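Local coordinates for TAF6 (Antonospora locustae, PDB 4ATG), which is a TFIID subunit in transcription whose HEAT-repeat C-terminal domain probably takes part in Taf6-Taf9 complex formation, at residues Q40-P43 / Y44-H48; K99-D103 / D104-K108; A111-V114 / K115-D119; K162-V165 / N166-R170. One frame throughout, in Å; residues are numbered along the deposited sequence. Where two conformers were deposited one is given.

Contact 1 (Q40-P43 / Y44-H48)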
loop_
_atom_site.group_PDB
_atom_site.type_symbol
_atom_site.label_atom_id
_atom_site.label_comp_id
_atom_site.label_asym_id
_atom_site.label_seq_id
_atom_site.Cartn_x
_atom_site.Cartn_y
_atom_site.Cartn_z
ATOM N N GLN A 40 12.645 14.936 -10.007
ATOM C CA GLN A 40 11.979 14.975 -11.325
ATOM C C GLN A 40 11.436 13.600 -11.744
ATOM O O GLN A 40 10.438 13.524 -12.462
ATOM C CB GLN A 40 12.948 15.461 -12.397
ATOM C CG GLN A 40 12.815 16.911 -12.804
ATOM C CD GLN A 40 13.665 17.114 -14.043
ATOM O OE1 GLN A 40 14.890 17.166 -13.977
ATOM N NE2 GLN A 40 13.050 17.053 -15.209
ATOM N N LEU A 41 12.114 12.519 -11.312
ATOM C CA LEU A 41 11.721 11.147 -11.644
ATOM C C LEU A 41 10.606 10.606 -10.795
ATOM O O LEU A 41 9.918 9.675 -11.208
ATOM C CB LEU A 41 12.950 10.206 -11.501
ATOM C CG LEU A 41 14.088 10.456 -12.481
ATOM C CD1 LEU A 41 15.143 9.359 -12.370
ATOM C CD2 LEU A 41 13.593 10.432 -13.863
ATOM N N VAL A 42 10.481 11.114 -9.568
ATOM C CA VAL A 42 9.450 10.679 -8.606
ATOM C C VAL A 42 8.042 10.440 -9.205
ATOM O O VAL A 42 7.542 9.323 -9.077
ATOM C CB VAL A 42 9.455 11.534 -7.302
ATOM C CG1 VAL A 42 8.245 11.184 -6.426
ATOM C CG2 VAL A 42 10.746 11.287 -6.522
ATOM N N PRO A 43 7.375 11.412 -9.860
ATOM C CA PRO A 43 6.035 11.126 -10.414
ATOM C C PRO A 43 6.022 9.975 -11.425
ATOM O O PRO A 43 5.048 9.229 -11.504
ATOM C CB PRO A 43 5.643 12.457 -11.097
ATOM C CG PRO A 43 6.907 13.193 -11.280
ATOM C CD PRO A 43 7.742 12.826 -10.093
ATOM N N TYR A 44 7.105 9.840 -12.206
ATOM C CA TYR A 44 7.221 8.793 -13.223
ATOM C C TYR A 44 7.425 7.420 -12.579
ATOM O O TYR A 44 6.846 6.439 -13.041
ATOM C CB TYR A 44 8.318 9.142 -14.230
ATOM C CG TYR A 44 7.988 10.406 -14.999
ATOM C CD1 TYR A 44 6.810 10.511 -15.734
ATOM C CD2 TYR A 44 8.799 11.533 -14.907
ATOM C CE1 TYR A 44 6.448 11.703 -16.352
ATOM C CE2 TYR A 44 8.490 12.705 -15.599
ATOM C CZ TYR A 44 7.328 12.775 -16.347
ATOM O OH TYR A 44 7.015 13.932 -17.018
ATOM N N PHE A 45 8.217 7.357 -11.495
ATOM C CA PHE A 45 8.404 6.085 -10.781
ATOM C C PHE A 45 7.050 5.635 -10.228
ATOM O O PHE A 45 6.674 4.484 -10.397
ATOM C CB PHE A 45 9.405 6.245 -9.627
ATOM C CG PHE A 45 10.866 6.205 -10.030
ATOM C CD1 PHE A 45 11.371 5.141 -10.778
ATOM C CD2 PHE A 45 11.757 7.150 -9.550
ATOM C CE1 PHE A 45 12.734 5.074 -11.111
ATOM C CE2 PHE A 45 13.129 7.069 -9.861
ATOM C CZ PHE A 45 13.597 6.058 -10.673
ATOM N N ILE A 46 6.312 6.551 -9.597
ATOM C CA ILE A 46 4.998 6.231 -9.033
ATOM C C ILE A 46 4.025 5.802 -10.116
ATOM O O ILE A 46 3.327 4.811 -9.937
ATOM C CB ILE A 46 4.447 7.375 -8.152
ATOM C CG1 ILE A 46 5.351 7.581 -6.924
ATOM C CG2 ILE A 46 2.984 7.087 -7.724
ATOM C CD1 ILE A 46 5.221 8.901 -6.350
ATOM N N GLN A 47 3.989 6.516 -11.247
ATOM C CA GLN A 47 3.102 6.132 -12.364
ATOM C C GLN A 47 3.464 4.725 -12.883
ATOM O O GLN A 47 2.567 3.895 -13.068
ATOM C CB GLN A 47 3.181 7.181 -13.503
ATOM C CG GLN A 47 2.161 6.986 -14.614
ATOM C CD GLN A 47 2.643 7.514 -15.950
ATOM O OE1 GLN A 47 3.580 8.325 -16.054
ATOM N NE2 GLN A 47 2.005 7.060 -17.014
ATOM N N HIS A 48 4.772 4.430 -13.111
ATOM C CA HIS A 48 5.164 3.091 -13.607
ATOM C C HIS A 48 4.866 2.006 -12.600
ATOM O O HIS A 48 4.348 0.941 -12.967
ATOM C CB HIS A 48 6.658 3.017 -13.975
ATOM C CG HIS A 48 7.117 1.625 -14.320
ATOM N ND1 HIS A 48 6.965 1.111 -15.595
ATOM C CD2 HIS A 48 7.686 0.677 -13.535
ATOM C CE1 HIS A 48 7.468 -0.115 -15.555
ATOM N NE2 HIS A 48 7.912 -0.420 -14.336
#
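Leu41 and Phe45 meet twice, once through the backbone and once through their side chains, where helix 42-55 gets under way. The amide of Phe45 gives its hydrogen to the carbonyl of Leu41, N to O 2.9 Å, almost in line with the C=O bond (166°). Ile46 N repeats the pattern on Val42 O at 3.1 Å, and Gln47 N on Pro43 O at 2.9 Å. Three successive acceptors are thus served by amides four residues on. Pro43 has no amide hydrogen to place, which suits it to a helix start, where backbone amides lack a preceding turn to receive them. Gln40 O lies 3.6 Å from CD2 of the Tyr44 ring, while the phenol OH has its polar partner outside these residues, hydrogen-bonded to the N of Gly1, which appears to be left over from an expression tag. The Phe45 ring slants across Leu41, with CE2 of Phe45 3.5 Å from CB of Leu41. Its CG stands opposite the carbonyl carbon (chi1 -81°), which swings the ring back over the preceding turn, where it also meets Phe13 of helix 7-20. With an alanine at Phe45 the backbone bond would remain, but Leu41 and Phe13 are likely to lose their aromatic neighbour, opening a gap toward helix 7-20. The side chains of Val42 and Ile46 lie side by side near Tyr84, CG1 of Val42 3.8 Å from CD1 of Ile46. The chemistry implies a division of labour: amide bonds satisfy the polar backbone locally, so that buried hydrocarbon can face the adjoining helices.

Contact 2 (K99-D103 / D104-K108)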
loop_
_atom_site.group_PDB
_atom_site.type_symbol
_atom_site.label_atom_id
_atom_site.label_comp_id
_atom_site.label_asym_id
_atom_site.label_seq_id
_atom_site.Cartn_x
_atom_site.Cartn_y
_atom_site.Cartn_z
ATOM N N LYS A 99 -8.654 -8.034 -5.361
ATOM C CA LYS A 99 -9.309 -9.349 -5.427
ATOM C C LYS A 99 -8.446 -10.437 -6.047
ATOM O O LYS A 99 -8.662 -11.605 -5.761
ATOM C CB LYS A 99 -10.694 -9.268 -6.127
ATOM C CG LYS A 99 -10.666 -8.890 -7.608
ATOM C CD LYS A 99 -12.073 -8.764 -8.176
ATOM C CE LYS A 99 -12.076 -8.350 -9.623
ATOM N NZ LYS A 99 -13.454 -8.343 -10.183
ATOM N N SER A 100 -7.488 -10.065 -6.912
ATOM C CA SER A 100 -6.669 -11.049 -7.627
ATOM C C SER A 100 -5.387 -11.480 -6.906
ATOM O O SER A 100 -4.732 -12.424 -7.348
ATOM C CB SER A 100 -6.377 -10.562 -9.048
ATOM O OG SER A 100 -7.564 -10.123 -9.689
ATOM N N ILE A 101 -5.038 -10.813 -5.793
ATOM C CA ILE A 101 -3.839 -11.148 -5.019
ATOM C C ILE A 101 -4.065 -12.433 -4.218
ATOM O O ILE A 101 -5.059 -12.545 -3.501
ATOM C CB ILE A 101 -3.395 -9.943 -4.147
ATOM C CG1 ILE A 101 -2.874 -8.802 -5.052
ATOM C CG2 ILE A 101 -2.346 -10.354 -3.077
ATOM C CD1 ILE A 101 -2.957 -7.483 -4.454
ATOM N N VAL A 102 -3.153 -13.399 -4.353
ATOM C CA VAL A 102 -3.281 -14.687 -3.672
ATOM C C VAL A 102 -2.428 -14.816 -2.411
ATOM O O VAL A 102 -2.702 -15.685 -1.586
ATOM C CB VAL A 102 -3.163 -15.923 -4.616
ATOM C CG1 VAL A 102 -4.328 -15.984 -5.601
ATOM C CG2 VAL A 102 -1.828 -15.955 -5.354
ATOM N N ASP A 103 -1.425 -13.929 -2.239
ATOM C CA ASP A 103 -0.512 -13.984 -1.109
ATOM C C ASP A 103 -0.913 -13.021 0.019
ATOM O O ASP A 103 -0.916 -11.814 -0.191
ATOM C CB ASP A 103 0.920 -13.680 -1.605
ATOM C CG ASP A 103 2.042 -14.173 -0.711
ATOM O OD1 ASP A 103 1.799 -14.374 0.494
ATOM O OD2 ASP A 103 3.174 -14.324 -1.211
ATOM N N ASP A 104 -1.192 -13.554 1.230
ATOM C CA ASP A 104 -1.546 -12.738 2.407
ATOM C C ASP A 104 -0.400 -11.828 2.833
ATOM O O ASP A 104 -0.650 -10.761 3.382
ATOM C CB ASP A 104 -1.949 -13.625 3.599
ATOM C CG ASP A 104 -3.341 -14.214 3.510
ATOM O OD1 ASP A 104 -4.138 -13.747 2.656
ATOM O OD2 ASP A 104 -3.653 -15.100 4.318
ATOM N N ASP A 105 0.851 -12.272 2.627
ATOM C CA ASP A 105 2.047 -11.498 2.978
ATOM C C ASP A 105 2.128 -10.189 2.182
ATOM O O ASP A 105 2.641 -9.192 2.696
ATOM C CB ASP A 105 3.316 -12.331 2.746
ATOM C CG ASP A 105 3.542 -13.413 3.783
ATOM O OD1 ASP A 105 2.889 -13.358 4.855
ATOM O OD2 ASP A 105 4.397 -14.292 3.543
ATOM N N VAL A 106 1.630 -10.190 0.943
ATOM C CA VAL A 106 1.608 -8.974 0.109
ATOM C C VAL A 106 0.645 -7.968 0.738
ATOM O O VAL A 106 0.976 -6.800 0.888
ATOM C CB VAL A 106 1.225 -9.276 -1.368
ATOM C CG1 VAL A 106 0.951 -7.985 -2.152
ATOM C CG2 VAL A 106 2.305 -10.107 -2.047
ATOM N N ARG A 107 -0.541 -8.438 1.102
ATOM C CA ARG A 107 -1.578 -7.598 1.690
ATOM C C ARG A 107 -1.088 -6.964 2.984
ATOM O O ARG A 107 -1.271 -5.767 3.185
ATOM C CB ARG A 107 -2.835 -8.415 1.969
ATOM C CG ARG A 107 -3.446 -9.030 0.717
ATOM C CD ARG A 107 -4.692 -9.829 1.066
ATOM N NE ARG A 107 -5.227 -10.523 -0.107
ATOM C CZ ARG A 107 -6.003 -9.966 -1.031
ATOM N NH1 ARG A 107 -6.367 -8.697 -0.927
ATOM N NH2 ARG A 107 -6.413 -10.673 -2.069
ATOM N N LYS A 108 -0.471 -7.763 3.844
ATOM C CA LYS A 108 0.042 -7.285 5.124
ATOM C C LYS A 108 1.198 -6.317 4.934
ATOM O O LYS A 108 1.265 -5.313 5.657
ATOM C CB LYS A 108 0.487 -8.455 5.997
ATOM C CG LYS A 108 -0.678 -9.306 6.481
ATOM C CD LYS A 108 -0.137 -10.503 7.238
ATOM C CE LYS A 108 -1.244 -11.259 7.891
ATOM N NZ LYS A 108 -0.797 -12.618 8.293
HETATM O O HOH W 1 4.980 -14.648 0.739
#
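Arg107 NH2 binds Ile101 O at 2.7 Å, though with a bent N-H...O angle of 131° and with the oxygen lying off the guanidinium plane. The same nitrogen also donates to Gly98 O, and NH1 donates to Val96 O, so one arginine gathers carbonyls from the end of helix 85-97 and the loop after it. Its chain runs extended from CG to NE past Ile101, whose CB sits over one face of the guanidinium, 3.7 Å from NH2. The side chains of Ile101 and Val106 cross at about a right angle, with CG2 of Ile101 4.1 Å from CB of Val106. At the start of the next helix, Asp103 OD1 accepts from Asp105 N at 3.1 Å, met from above the carboxylate plane. With CG anti to the backbone N (chi1 -159°), the carboxylate turns forward over the helix start. One water donates to both Asp103 OD2, at 2.7 Å, and Asp105 OD2, at 2.9 Å, and probably eases the repulsion between these neighbouring carboxylates. Asp104 turns instead to a salt bridge with Lys184. Asp103 is a classic N-cap at the start of helix 104-121; here it ends a short loop, held by Arg107, between two helices of the HEAT-repeat domain.

Contact 3 (A111-V114 / K115-D119)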
loop_
_atom_site.group_PDB
_atom_site.type_symbol
_atom_site.label_atom_id
_atom_site.label_comp_id
_atom_site.label_asym_id
_atom_site.label_seq_id
_atom_site.Cartn_x
_atom_site.Cartn_y
_atom_site.Cartn_z
ATOM N N ALA A 111 -0.160 -3.100 3.800
ATOM C CA ALA A 111 -0.904 -2.514 4.929
ATOM C C ALA A 111 0.056 -1.821 5.908
ATOM O O ALA A 111 -0.278 -0.762 6.446
ATOM C CB ALA A 111 -1.705 -3.596 5.662
ATOM N N ASP A 112 1.267 -2.397 6.107
ATOM C CA ASP A 112 2.303 -1.829 6.963
ATOM C C ASP A 112 2.758 -0.462 6.445
ATOM O O ASP A 112 3.027 0.448 7.242
ATOM C CB ASP A 112 3.491 -2.769 7.046
ATOM C CG ASP A 112 3.185 -4.074 7.766
ATOM O OD1 ASP A 112 2.212 -4.102 8.565
ATOM O OD2 ASP A 112 3.923 -5.059 7.544
ATOM N N ILE A 113 2.834 -0.313 5.112
ATOM C CA ILE A 113 3.244 0.973 4.515
ATOM C C ILE A 113 2.117 1.961 4.614
ATOM O O ILE A 113 2.363 3.138 4.911
ATOM C CB ILE A 113 3.834 0.819 3.076
ATOM C CG1 ILE A 113 4.944 -0.297 3.065
ATOM C CG2 ILE A 113 4.426 2.187 2.581
ATOM C CD1 ILE A 113 6.095 -0.123 4.079
ATOM N N VAL A 114 0.877 1.508 4.405
ATOM C CA VAL A 114 -0.289 2.395 4.601
ATOM C C VAL A 114 -0.273 2.928 6.039
ATOM O O VAL A 114 -0.573 4.107 6.258
ATOM C CB VAL A 114 -1.632 1.690 4.300
ATOM C CG1 VAL A 114 -2.840 2.536 4.748
ATOM C CG2 VAL A 114 -1.744 1.342 2.822
ATOM N N LYS A 115 0.060 2.065 7.014
ATOM C CA LYS A 115 0.123 2.483 8.427
ATOM C C LYS A 115 1.204 3.545 8.633
ATOM O O LYS A 115 0.976 4.532 9.318
ATOM C CB LYS A 115 0.365 1.292 9.362
ATOM C CG LYS A 115 0.689 1.742 10.809
ATOM C CD LYS A 115 0.925 0.585 11.758
ATOM C CE LYS A 115 1.343 1.069 13.144
ATOM N NZ LYS A 115 0.432 2.140 13.652
ATOM N N TYR A 116 2.356 3.357 8.031
ATOM C CA TYR A 116 3.455 4.327 8.154
ATOM C C TYR A 116 2.996 5.697 7.638
ATOM O O TYR A 116 3.285 6.723 8.268
ATOM C CB TYR A 116 4.669 3.856 7.342
ATOM C CG TYR A 116 5.848 4.790 7.498
ATOM C CD1 TYR A 116 6.746 4.633 8.544
ATOM C CD2 TYR A 116 6.022 5.880 6.641
ATOM C CE1 TYR A 116 7.814 5.513 8.720
ATOM C CE2 TYR A 116 7.103 6.753 6.793
ATOM C CZ TYR A 116 7.984 6.571 7.847
ATOM O OH TYR A 116 9.067 7.395 8.020
ATOM N N ILE A 117 2.302 5.711 6.508
ATOM C CA ILE A 117 1.803 6.974 5.915
ATOM C C ILE A 117 0.763 7.580 6.838
ATOM O O ILE A 117 0.822 8.768 7.138
ATOM C CB ILE A 117 1.246 6.715 4.496
ATOM C CG1 ILE A 117 2.385 6.300 3.536
ATOM C CG2 ILE A 117 0.478 7.962 3.956
ATOM C CD1 ILE A 117 1.881 5.770 2.127
ATOM N N TYR A 118 -0.169 6.745 7.307
ATOM C CA TYR A 118 -1.215 7.170 8.233
ATOM C C TYR A 118 -0.577 7.813 9.471
ATOM O O TYR A 118 -0.939 8.936 9.845
ATOM C CB TYR A 118 -2.090 5.962 8.623
ATOM C CG TYR A 118 -3.280 6.305 9.483
ATOM C CD1 TYR A 118 -4.519 6.591 8.909
ATOM C CD2 TYR A 118 -3.218 6.192 10.869
ATOM C CE1 TYR A 118 -5.646 6.829 9.700
ATOM C CE2 TYR A 118 -4.334 6.455 11.669
ATOM C CZ TYR A 118 -5.546 6.760 11.078
ATOM O OH TYR A 118 -6.651 6.998 11.862
ATOM N N ASP A 119 0.348 7.108 10.110
ATOM C CA ASP A 119 1.002 7.619 11.320
ATOM C C ASP A 119 1.825 8.882 11.079
ATOM O O ASP A 119 1.852 9.764 11.936
ATOM C CB ASP A 119 1.904 6.544 11.929
ATOM C CG ASP A 119 1.156 5.395 12.610
ATOM O OD1 ASP A 119 -0.028 5.565 12.922
ATOM O OD2 ASP A 119 1.794 4.378 12.923
#
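Regular alpha-helical hydrogen bonding within helix 104-121 joins Ala111, Asp112, Ile113 and Val114 to the residues four places on. Lys115 N reaches Ala111 O and Tyr118 N reaches Val114 O, both at 2.9 Å, with Tyr116 and Ile117 bonded likewise to Asp112 and Ile113 between them. Side chains lean back on these carbonyls: Ile117 CG1 lies 3.4 Å from Ile113 O, and its CD1 just meets Ile113 CG2 at 4.4 Å, a loose apolar contact. Lys115 spans the next turn. Its chain leaves with CG anti to the backbone N (chi1 170°), runs straight, then bends at the last torsion (chi4 49°), and this places NZ 2.7 Å from Asp119 OD2, on the syn side of the carboxylate. That salt bridge is one grip on the ammonium; Ile159 O, a carbonyl near the end of helix 147-160, is another, so the positive charge probably steadies the negative pole of that helix as well. Tyr116 has its own partners: its OH is hydrogen-bonded to Lys75 NZ and its ring is set edge-to-face with Phe71. The helix has neighbours on several sides. Ile113 packs on helices 60-75 and 85-97, and Ile117 on both of these and on Leu128; Ala111 rests on helix 147-160, while Val114 touches Cys156, Leu92 and Val132 and Tyr118 lies on Ala129. The helix is thus packed between its predecessors and successors in the repeat array.

Contact 4 (K162-V165 / N166-R170)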
loop_
_atom_site.group_PDB
_atom_site.type_symbol
_atom_site.label_atom_id
_atom_site.label_comp_id
_atom_site.label_asym_id
_atom_site.label_seq_id
_atom_site.Cartn_x
_atom_site.Cartn_y
_atom_site.Cartn_z
ATOM N N LYS A 162 -5.260 2.211 18.248
ATOM C CA LYS A 162 -6.259 1.716 19.194
ATOM C C LYS A 162 -7.575 2.448 18.997
ATOM O O LYS A 162 -8.628 1.837 19.170
ATOM C CB LYS A 162 -5.774 1.890 20.642
ATOM C CG LYS A 162 -4.645 0.944 21.022
ATOM C CD LYS A 162 -4.279 1.080 22.503
ATOM C CE LYS A 162 -2.785 1.153 22.707
ATOM N NZ LYS A 162 -2.446 1.945 23.916
ATOM N N ASN A 163 -7.531 3.745 18.618
ATOM C CA ASN A 163 -8.762 4.506 18.388
ATOM C C ASN A 163 -9.531 4.009 17.164
ATOM O O ASN A 163 -10.755 4.012 17.194
ATOM C CB ASN A 163 -8.519 6.017 18.348
ATOM C CG ASN A 163 -9.805 6.820 18.392
ATOM O OD1 ASN A 163 -10.248 7.380 17.386
ATOM N ND2 ASN A 163 -10.465 6.844 19.543
ATOM N N VAL A 164 -8.827 3.511 16.123
ATOM C CA VAL A 164 -9.477 2.937 14.943
ATOM C C VAL A 164 -10.071 1.565 15.338
ATOM O O VAL A 164 -11.206 1.255 14.970
ATOM C CB VAL A 164 -8.522 2.850 13.718
ATOM C CG1 VAL A 164 -9.131 2.003 12.603
ATOM C CG2 VAL A 164 -8.151 4.245 13.191
ATOM N N VAL A 165 -9.324 0.757 16.100
ATOM C CA VAL A 165 -9.826 -0.539 16.589
ATOM C C VAL A 165 -11.126 -0.290 17.384
ATOM O O VAL A 165 -12.135 -0.944 17.135
ATOM C CB VAL A 165 -8.763 -1.312 17.436
ATOM C CG1 VAL A 165 -9.365 -2.525 18.153
ATOM C CG2 VAL A 165 -7.584 -1.748 16.573
ATOM N N ASN A 166 -11.104 0.695 18.281
ATOM C CA ASN A 166 -12.240 1.023 19.148
ATOM C C ASN A 166 -13.407 1.689 18.458
ATOM O O ASN A 166 -14.552 1.399 18.802
ATOM C CB ASN A 166 -11.775 1.798 20.383
ATOM C CG ASN A 166 -10.978 0.952 21.340
ATOM O OD1 ASN A 166 -11.248 -0.239 21.537
ATOM N ND2 ASN A 166 -9.978 1.549 21.966
ATOM N N THR A 167 -13.148 2.573 17.496
ATOM C CA THR A 167 -14.250 3.194 16.784
ATOM C C THR A 167 -14.729 2.222 15.706
ATOM O O THR A 167 -15.619 1.427 15.994
ATOM C CB THR A 167 -13.966 4.650 16.389
ATOM O OG1 THR A 167 -12.775 4.718 15.602
ATOM C CG2 THR A 167 -13.842 5.567 17.597
ATOM N N VAL A 168 -14.029 2.161 14.575
ATOM C CA VAL A 168 -14.311 1.354 13.376
ATOM C C VAL A 168 -14.548 -0.157 13.603
ATOM O O VAL A 168 -15.603 -0.670 13.236
ATOM C CB VAL A 168 -13.294 1.631 12.221
ATOM C CG1 VAL A 168 -13.737 0.980 10.915
ATOM C CG2 VAL A 168 -13.062 3.132 12.013
ATOM N N ILE A 169 -13.574 -0.870 14.145
ATOM C CA ILE A 169 -13.691 -2.324 14.307
ATOM C C ILE A 169 -14.740 -2.759 15.327
ATOM O O ILE A 169 -15.661 -3.518 14.976
ATOM C CB ILE A 169 -12.292 -2.967 14.514
ATOM C CG1 ILE A 169 -11.371 -2.598 13.319
ATOM C CG2 ILE A 169 -12.418 -4.480 14.678
ATOM C CD1 ILE A 169 -9.960 -3.055 13.498
ATOM N N ARG A 170 -14.617 -2.260 16.573
ATOM C CA ARG A 170 -15.550 -2.557 17.670
ATOM C C ARG A 170 -17.018 -2.244 17.304
ATOM O O ARG A 170 -17.899 -3.062 17.575
ATOM C CB ARG A 170 -15.119 -1.828 18.957
ATOM C CG ARG A 170 -15.647 -2.470 20.237
ATOM C CD ARG A 170 -14.968 -1.953 21.506
ATOM N NE ARG A 170 -13.531 -2.253 21.563
ATOM C CZ ARG A 170 -13.017 -3.434 21.901
ATOM N NH1 ARG A 170 -13.814 -4.454 22.195
ATOM N NH2 ARG A 170 -11.704 -3.607 21.929
HETATM O O HOH W 2 -9.621 4.545 21.978
#
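The amide of Asn166 and the guanidinium of Arg170 are the flat groups here, and they meet at an edge: Asn166 OD1 lies in the guanidinium plane and accepts from Arg170 NE at 3.0 Å. A weak second bond comes from NH2. On one side of the Asn166 amide plane sits Lys162 O, 3.3 Å from CG of Asn166, and the amide nitrogen ND2 turns to a water that accepts from it at 3.0 Å. Asn163 O is held doubly by Thr167, from opposite faces of its plane: OG1 donates to it at 2.7 Å and the amide N at 2.8 Å. This is possible because OG1 sits between the backbone N and the carbonyl carbon (chi1 57°), pointing back along the helix. Beyond this point the helix widens into a pi-type turn, where Ile169 N bonds to Val164 O at 3.3 Å and Arg170 N to Val165 O at 2.9 Å, each reaching five residues back instead of four. On the apolar side, Val164 and Val168 lie side by side, and the side chains of Ile169 and Val165 lie aslant, CD1 of the first 4.1 Å from CG2 of the second. Cutting Ile169 back to an alanine is likely to leave Val165 CG2 without this neighbour and open a gap among Leu154, Leu157, Leu189 and Leu193. Helix 162-179 is packed against three helices: Ile169 touches 147-160 and 183-194, Val165 meets Val192 of the latter, and Val164 and Val168 touch Leu157 of 147-160 and also reach helix 128-140.

The four contacts follow one another along a single all-helical chain and sample an array of packed helices; none surrounds a ligand. Contact 1 and contact 4 lie on opposite sides of the chain's centre, 35 Å apart between their own centres. Between them runs helix 104-121, which carries both contact 2, at its capped start, and contact 3, farther along, their centres 16 Å apart. Contacts 3 and 4 touch directly: Tyr118 OH lies against Val164 CG2 at 3.4 Å, a packing contact between helix 104-121 and helix 162-179. Contact 1 stays about 10 Å from contact 3 at the nearest atoms, and helix 85-97 touches both.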